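Local coordinates for nucleotide pyrophosphohydrolase (Bacillus cereus, PDB 5IE9), which hydrolyses nucleoside triphosphates as a MazG-family pyrophosphohydrolase, probably releasing the nucleoside monophosphate and pyrophosphate with the help of divalent metal ions such as manganese, at the interface of chains A and B. Coordinates in Å, arbitrary orientation; residue numbers count along the deposited sequence, not the author numbering. Chains: chain A/B, Nucleotide pyrophosphohydrolase.

Contact 1: the interface of chains A and B. Residues chain A 42, 45-46, 49-50; chain B 27-28, 31, 77.
A:Tyr49 and A:Val45 meet B:Pro27 and B:Leu28 in an apolar helix-to-helix interface, where the last turns of helix 27-49 of one chain pack against the first turn of the same helix of the other. Because the whole A/B interface is two-fold symmetric, the patch has a twin with the chains exchanged, and together the two would hold both ends of the paired helices; the deposited assembly contains four copies of the protein. The proline lies over one face of the tyrosine ring in a CH-pi contact, its CG 3.9 Å from the ring centroid and displaced toward the rim on the CB side, so that CG of B:Pro27 is 3.5 Å from CG of A:Tyr49. The two side chains run at about a right angle. One turn back, A:Val45 divides its branches. CG1 points to the start of the partner helix, 3.9 Å from CB of B:Pro27 and 4.0 Å from CD1 of B:Leu28, while CG2 faces the two methionines, 4.1 Å from CE of B:Met77. A:Asn46 adds a minor contact through its amide ND2, against the methyl groups of B:Leu28. No polar bond crosses this patch, which is held by shape and apolar packing. At its inner end the bent chain of B:Met31 runs along the backbone of A:Ala42, with SD 3.7 Å from the alanine CA.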
loop_
_atom_site.group_PDB
_atom_site.type_symbol
_atom_site.label_atom_id
_atom_site.label_comp_id
_atom_site.label_asym_id
_atom_site.label_seq_id
_atom_site.Cartn_x
_atom_site.Cartn_y
_atom_site.Cartn_z
ATOM N N ALA A 42 5.243 4.126 5.870
ATOM C CA ALA A 42 4.496 5.349 5.525
ATOM C C ALA A 42 4.270 6.241 6.730
ATOM O O ALA A 42 4.512 7.453 6.652
ATOM C CB ALA A 42 3.172 5.019 4.860
ATOM N N VAL A 45 7.773 7.757 7.660
ATOM C CA VAL A 45 8.115 8.799 6.673
ATOM C C VAL A 45 7.309 10.079 6.946
ATOM O O VAL A 45 7.880 11.166 6.997
ATOM C CB VAL A 45 7.927 8.311 5.210
ATOM C CG1 VAL A 45 8.116 9.436 4.199
ATOM C CG2 VAL A 45 8.893 7.180 4.902
ATOM N N ASN A 46 5.998 9.937 7.145
ATOM C CA ASN A 46 5.126 11.068 7.471
ATOM C C ASN A 46 5.524 11.796 8.766
ATOM O O ASN A 46 5.507 13.025 8.815
ATOM C CB ASN A 46 3.661 10.616 7.529
ATOM C CG ASN A 46 2.685 11.658 6.986
ATOM O OD1 ASN A 46 1.475 11.484 7.104
ATOM N ND2 ASN A 46 3.196 12.733 6.386
ATOM N N TYR A 49 9.013 13.575 7.997
ATOM C CA TYR A 49 9.078 14.399 6.767
ATOM C C TYR A 49 7.760 15.068 6.301
ATOM O O TYR A 49 7.713 15.684 5.226
ATOM C CB TYR A 49 9.760 13.617 5.627
ATOM C CG TYR A 49 11.133 13.084 6.007
ATOM C CD1 TYR A 49 12.265 13.919 5.997
ATOM C CD2 TYR A 49 11.300 11.745 6.394
ATOM C CE1 TYR A 49 13.518 13.432 6.357
ATOM C CE2 TYR A 49 12.550 11.250 6.758
ATOM C CZ TYR A 49 13.649 12.095 6.738
ATOM O OH TYR A 49 14.877 11.600 7.092
ATOM N N GLY A 50 6.715 14.976 7.129
ATOM C CA GLY A 50 5.416 15.590 6.839
ATOM C C GLY A 50 5.272 16.977 7.429
ATOM O O GLY A 50 4.160 17.489 7.556
ATOM N N PRO B 27 11.202 12.351 0.317
ATOM C CA PRO B 27 10.679 11.148 0.990
ATOM C C PRO B 27 9.167 10.889 0.818
ATOM O O PRO B 27 8.763 9.739 0.635
ATOM C CB PRO B 27 11.046 11.368 2.467
ATOM C CG PRO B 27 11.745 12.687 2.540
ATOM C CD PRO B 27 12.185 13.047 1.164
ATOM N N LEU B 28 8.352 11.943 0.843
ATOM C CA LEU B 28 6.896 11.789 0.757
ATOM C C LEU B 28 6.447 11.388 -0.650
ATOM O O LEU B 28 5.503 10.608 -0.812
ATOM C CB LEU B 28 6.198 13.061 1.240
ATOM C CG LEU B 28 4.994 12.977 2.188
ATOM C CD1 LEU B 28 5.113 11.884 3.244
ATOM C CD2 LEU B 28 4.788 14.335 2.850
ATOM N N MET B 31 7.475 7.742 -1.042
ATOM C CA MET B 31 6.497 6.886 -0.389
ATOM C C MET B 31 5.332 6.611 -1.342
ATOM O O MET B 31 4.844 5.481 -1.419
ATOM C CB MET B 31 6.042 7.507 0.933
ATOM C CG MET B 31 5.345 6.539 1.876
ATOM S SD MET B 31 6.362 5.140 2.385
ATOM C CE MET B 31 5.290 3.766 1.963
ATOM N N MET B 77 14.850 5.101 -1.850
ATOM C CA MET B 77 14.408 5.602 -0.554
ATOM C C MET B 77 15.571 5.631 0.438
ATOM O O MET B 77 15.816 6.655 1.083
ATOM C CB MET B 77 13.262 4.725 -0.034
ATOM C CG MET B 77 12.828 4.982 1.406
ATOM S SD MET B 77 11.686 6.363 1.534
ATOM C CE MET B 77 10.123 5.515 1.306
#

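Contact 2: the interface of chains A and B. Residues chain A 31, 34, 38, 41, 70, 74; chain B 31, 34, 38, 41, 70, 74.
A:Met38 and B:Met38 meet sulphur to sulphur in the middle of the paired 27-49 helices, SD to SD at 3.7 Å, their side chains crossing at a slant. This is the densely packed part of the contact. Each Met38 is bent at chi2 and chi3, which carries its methyl past the sulphur pair and onto the opposite leucine: CE of A:Met38 is 3.6 Å from CG of B:Leu34, and the reverse pair matches it. Farther out along the helices, Met31 and Met38 of opposite chains lie alongside each other, running antiparallel. The methyl CE of A:Met31 comes 3.5 Å from the backbone O of B:Met38, an approach by carbon and not a polar bond. The flanks are looser: the sulphur of A:Met31 reaches CG of B:Leu41 only at 4.0 Å, and each Leu41 loses little surface to its partner, whereas each Met38 gives up far more. A second layer, from the 61-80 helices, is modelled differently in the two chains, which at 2.80 Å may reflect the fit. The CG1 branch of A:Val70 sits over its own backbone (chi1 70°), whereas that of B:Val70 points away from N (chi1 174°). The two Met74 chains also differ, that of A bent at chi2 and that of B extended there, and the B:Met74 methyl packs against CG and CE of A:Met74. No polar bond joins the chains here. CG1 of A:Val70 lies 3.5 Å from SD of B:Met74.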
loop_
_atom_site.group_PDB
_atom_site.type_symbol
_atom_site.label_atom_id
_atom_site.label_comp_id
_atom_site.label_asym_id
_atom_site.label_seq_id
_atom_site.Cartn_x
_atom_site.Cartn_y
_atom_site.Cartn_z
ATOM N N MET A 31 1.503 -10.870 0.727
ATOM C CA MET A 31 1.118 -9.582 0.169
ATOM C C MET A 31 0.405 -8.722 1.215
ATOM O O MET A 31 0.657 -7.519 1.297
ATOM C CB MET A 31 0.283 -9.763 -1.099
ATOM C CG MET A 31 0.228 -8.530 -1.984
ATOM S SD MET A 31 1.846 -8.045 -2.612
ATOM C CE MET A 31 1.879 -6.307 -2.183
ATOM N N LEU A 34 3.138 -7.596 3.569
ATOM C CA LEU A 34 3.861 -6.539 2.883
ATOM C C LEU A 34 3.118 -5.204 2.905
ATOM O O LEU A 34 3.749 -4.148 3.055
ATOM C CB LEU A 34 4.122 -6.965 1.448
ATOM C CG LEU A 34 5.309 -6.448 0.648
ATOM C CD1 LEU A 34 6.529 -6.079 1.475
ATOM C CD2 LEU A 34 5.655 -7.561 -0.320
ATOM N N MET A 38 4.465 -1.742 4.823
ATOM C CA MET A 38 4.505 -0.518 4.034
ATOM C C MET A 38 3.797 0.634 4.747
ATOM O O MET A 38 4.262 1.781 4.699
ATOM C CB MET A 38 3.889 -0.761 2.658
ATOM C CG MET A 38 4.520 0.037 1.526
ATOM S SD MET A 38 6.126 -0.637 1.028
ATOM C CE MET A 38 7.256 0.357 1.974
ATOM N N LEU A 41 6.087 1.915 7.434
ATOM C CA LEU A 41 7.055 2.786 6.792
ATOM C C LEU A 41 6.426 4.141 6.498
ATOM O O LEU A 41 7.005 5.170 6.861
ATOM C CB LEU A 41 7.649 2.160 5.521
ATOM C CG LEU A 41 8.756 2.950 4.804
ATOM C CD1 LEU A 41 9.906 3.352 5.727
ATOM C CD2 LEU A 41 9.297 2.171 3.629
ATOM N N VAL A 70 10.223 -3.997 5.983
ATOM C CA VAL A 70 9.679 -4.229 4.642
ATOM C C VAL A 70 10.624 -5.124 3.823
ATOM O O VAL A 70 10.164 -6.048 3.150
ATOM C CB VAL A 70 9.245 -2.918 3.911
ATOM C CG1 VAL A 70 10.427 -2.062 3.508
ATOM C CG2 VAL A 70 8.435 -3.227 2.665
ATOM N N MET A 74 9.908 -8.717 1.960
ATOM C CA MET A 74 10.358 -8.849 0.575
ATOM C C MET A 74 11.153 -10.133 0.382
ATOM O O MET A 74 10.857 -10.911 -0.536
ATOM C CB MET A 74 11.240 -7.669 0.179
ATOM C CG MET A 74 10.502 -6.370 -0.034
ATOM S SD MET A 74 9.497 -6.431 -1.516
ATOM C CE MET A 74 10.757 -6.405 -2.802
ATOM N N MET B 31 7.475 7.742 -1.042
ATOM C CA MET B 31 6.497 6.886 -0.389
ATOM C C MET B 31 5.332 6.611 -1.342
ATOM O O MET B 31 4.844 5.481 -1.419
ATOM C CB MET B 31 6.042 7.507 0.933
ATOM C CG MET B 31 5.345 6.539 1.876
ATOM S SD MET B 31 6.362 5.140 2.385
ATOM C CE MET B 31 5.290 3.766 1.963
ATOM N N LEU B 34 6.604 4.186 -3.913
ATOM C CA LEU B 34 6.635 2.875 -3.298
ATOM C C LEU B 34 5.250 2.247 -3.183
ATOM O O LEU B 34 5.103 1.034 -3.392
ATOM C CB LEU B 34 7.278 2.986 -1.928
ATOM C CG LEU B 34 7.951 1.789 -1.281
ATOM C CD1 LEU B 34 8.477 0.730 -2.247
ATOM C CD2 LEU B 34 9.083 2.391 -0.475
ATOM N N MET B 38 4.103 -1.288 -5.096
ATOM C CA MET B 38 3.483 -2.319 -4.272
ATOM C C MET B 38 2.170 -2.827 -4.878
ATOM O O MET B 38 1.874 -4.028 -4.815
ATOM C CB MET B 38 3.260 -1.790 -2.860
ATOM C CG MET B 38 3.319 -2.841 -1.764
ATOM S SD MET B 38 5.023 -3.282 -1.368
ATOM C CE MET B 38 5.338 -4.650 -2.462
ATOM N N LEU B 41 3.024 -5.073 -7.693
ATOM C CA LEU B 41 3.346 -6.365 -7.102
ATOM C C LEU B 41 2.072 -7.122 -6.728
ATOM O O LEU B 41 1.930 -8.290 -7.100
ATOM C CB LEU B 41 4.310 -6.252 -5.906
ATOM C CG LEU B 41 4.754 -7.581 -5.268
ATOM C CD1 LEU B 41 5.379 -8.562 -6.255
ATOM C CD2 LEU B 41 5.716 -7.360 -4.129
ATOM N N VAL B 70 10.012 -2.901 -6.869
ATOM C CA VAL B 70 9.784 -2.497 -5.483
ATOM C C VAL B 70 11.132 -2.294 -4.791
ATOM O O VAL B 70 11.346 -1.273 -4.133
ATOM C CB VAL B 70 8.879 -3.504 -4.727
ATOM C CG1 VAL B 70 8.763 -3.146 -3.256
ATOM C CG2 VAL B 70 7.487 -3.542 -5.344
ATOM N N MET B 74 12.866 1.116 -2.995
ATOM C CA MET B 74 13.401 0.975 -1.645
ATOM C C MET B 74 14.860 1.398 -1.548
ATOM O O MET B 74 15.226 2.110 -0.607
ATOM C CB MET B 74 13.225 -0.443 -1.139
ATOM C CG MET B 74 11.836 -0.705 -0.592
ATOM S SD MET B 74 11.801 -2.292 0.250
ATOM C CE MET B 74 11.802 -3.433 -1.122
#

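Contact 3: the interface of chains A and B. Residues chain A 9, 12-13, 71-72, 75; chain B 89-90, 92-93.
B:His89 on helix 85-96 enters the groove between helices 6-18 and 61-80 of chain A, and its imidazole forms the first shell with A:Glu12 and A:Met9. The carboxylate of A:Glu12 comes to the ring edge, its CD in the ring plane and 3.6 Å from CE1 of B:His89, with the two planes turned 64° apart. As modelled, a ring carbon faces the carboxylate and no hydrogen bond is made; the ring flip is not certain at this resolution. CB of A:Met9 lies above one ring face, offset toward the rim and 3.9 Å from NE2 of B:His89. On the same side as A:Met9, tilted from the plane, CD1 of A:Ile75 is 4.0 Å from CD2 of B:His89. The histidine CG stands anti to its backbone N (chi1 172°), which sends the ring outward from its helix into the groove.

B:Met93, one turn further along the same helix face, lies against OE2 of A:Glu12 and so flanks the carboxylate that meets the ring. Its chain is bent at chi2 and chi3, bringing the terminal methyl across to A:Val13 and A:Phe72. CG1 of B:Val92 touches CB of A:Phe72 at 4.1 Å. The methionine CE lies beside CD1 and CE1 of the phenyl ring, tilted from its plane, and 4.0 Å from CG2 of A:Val13.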
loop_
_atom_site.group_PDB
_atom_site.type_symbol
_atom_site.label_atom_id
_atom_site.label_comp_id
_atom_site.label_asym_id
_atom_site.label_seq_id
_atom_site.Cartn_x
_atom_site.Cartn_y
_atom_site.Cartn_z
ATOM N N MET A 9 21.973 -12.718 2.469
ATOM C CA MET A 9 20.841 -12.123 3.193
ATOM C C MET A 9 19.571 -12.961 3.032
ATOM O O MET A 9 18.815 -13.131 3.987
ATOM C CB MET A 9 20.585 -10.678 2.749
ATOM C CG MET A 9 21.798 -9.762 2.854
ATOM S SD MET A 9 21.555 -7.969 2.818
ATOM C CE MET A 9 19.930 -7.747 2.099
ATOM N N GLU A 12 20.114 -16.232 4.963
ATOM C CA GLU A 12 19.967 -15.899 6.379
ATOM C C GLU A 12 18.501 -15.946 6.830
ATOM O O GLU A 12 18.191 -16.494 7.890
ATOM C CB GLU A 12 20.543 -14.507 6.617
ATOM C CG GLU A 12 21.070 -14.244 8.011
ATOM C CD GLU A 12 21.884 -12.967 8.079
ATOM O OE1 GLU A 12 22.908 -12.865 7.369
ATOM O OE2 GLU A 12 21.508 -12.061 8.850
ATOM N N VAL A 13 17.614 -15.371 6.015
ATOM C CA VAL A 13 16.171 -15.342 6.286
ATOM C C VAL A 13 15.577 -16.744 6.123
ATOM O O VAL A 13 14.749 -17.172 6.935
ATOM C CB VAL A 13 15.450 -14.291 5.404
ATOM C CG1 VAL A 13 13.931 -14.406 5.491
ATOM C CG2 VAL A 13 15.881 -12.886 5.796
ATOM N N LEU A 71 11.931 -4.882 3.938
ATOM C CA LEU A 71 12.949 -5.674 3.250
ATOM C C LEU A 71 12.893 -7.147 3.654
ATOM O O LEU A 71 13.087 -8.027 2.814
ATOM C CB LEU A 71 14.352 -5.123 3.533
ATOM C CG LEU A 71 15.521 -5.247 2.533
ATOM C CD1 LEU A 71 16.697 -5.912 3.230
ATOM C CD2 LEU A 71 15.221 -5.993 1.236
ATOM N N PHE A 72 12.633 -7.403 4.936
ATOM C CA PHE A 72 12.518 -8.762 5.453
ATOM C C PHE A 72 11.378 -9.512 4.769
ATOM O O PHE A 72 11.570 -10.640 4.311
ATOM C CB PHE A 72 12.358 -8.757 6.978
ATOM C CG PHE A 72 12.094 -10.113 7.574
ATOM C CD1 PHE A 72 13.132 -11.016 7.779
ATOM C CD2 PHE A 72 10.798 -10.485 7.955
ATOM C CE1 PHE A 72 12.889 -12.268 8.343
ATOM C CE2 PHE A 72 10.547 -11.737 8.516
ATOM C CZ PHE A 72 11.595 -12.630 8.708
ATOM N N ILE A 75 12.145 -10.351 1.259
ATOM C CA ILE A 75 13.010 -11.524 1.184
ATOM C C ILE A 75 12.192 -12.795 1.387
ATOM O O ILE A 75 12.357 -13.763 0.643
ATOM C CB ILE A 75 14.226 -11.439 2.139
ATOM C CG1 ILE A 75 15.172 -10.319 1.687
ATOM C CG2 ILE A 75 15.005 -12.744 2.112
ATOM C CD1 ILE A 75 16.196 -9.859 2.708
ATOM N N HIS B 89 18.835 -4.535 7.604
ATOM C CA HIS B 89 18.613 -5.986 7.622
ATOM C C HIS B 89 19.153 -6.631 8.900
ATOM O O HIS B 89 18.500 -7.504 9.480
ATOM C CB HIS B 89 19.247 -6.622 6.378
ATOM C CG HIS B 89 19.236 -8.119 6.380
ATOM N ND1 HIS B 89 20.290 -8.871 6.858
ATOM C CD2 HIS B 89 18.305 -9.004 5.958
ATOM C CE1 HIS B 89 20.004 -10.155 6.735
ATOM N NE2 HIS B 89 18.806 -10.264 6.189
ATOM N N ASN B 90 20.338 -6.190 9.324
ATOM C CA ASN B 90 20.994 -6.702 10.524
ATOM C C ASN B 90 20.267 -6.377 11.818
ATOM O O ASN B 90 20.265 -7.211 12.728
ATOM C CB ASN B 90 22.446 -6.221 10.612
ATOM C CG ASN B 90 23.380 -6.968 9.661
ATOM O OD1 ASN B 90 23.051 -8.039 9.137
ATOM N ND2 ASN B 90 24.564 -6.405 9.441
ATOM N N VAL B 92 17.034 -6.032 12.147
ATOM C CA VAL B 92 15.844 -6.877 12.090
ATOM C C VAL B 92 16.194 -8.318 12.477
ATOM O O VAL B 92 15.466 -8.953 13.246
ATOM C CB VAL B 92 15.164 -6.770 10.702
ATOM C CG1 VAL B 92 14.030 -7.771 10.540
ATOM C CG2 VAL B 92 14.639 -5.357 10.497
ATOM N N MET B 93 17.318 -8.812 11.962
ATOM C CA MET B 93 17.831 -10.137 12.327
ATOM C C MET B 93 18.217 -10.243 13.800
ATOM O O MET B 93 18.016 -11.287 14.409
ATOM C CB MET B 93 19.008 -10.536 11.434
ATOM C CG MET B 93 18.649 -10.879 9.991
ATOM S SD MET B 93 17.403 -12.171 9.779
ATOM C CE MET B 93 15.995 -11.139 9.425
#

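Contacts 1 and 2 lie about 13 Å apart, measured between the centres of their C-alpha atoms. Helix 27-49 of both chains carries them, and they share B:Met31, which joins the outer turns of the paired helices to their middle. Contact 3 is about 15 Å from contact 2 and 22 Å from contact 1. Helix 61-80 of chain A serves contacts 2 and 3, and that of chain B also enters contact 1 through B:Met77. Together the patches draw on all four helices. Contacts 1 and 3 recur with the chains exchanged, while contact 2 is centred on the two-fold, compatible with a dimeric unit; the structure alone does not show its stability.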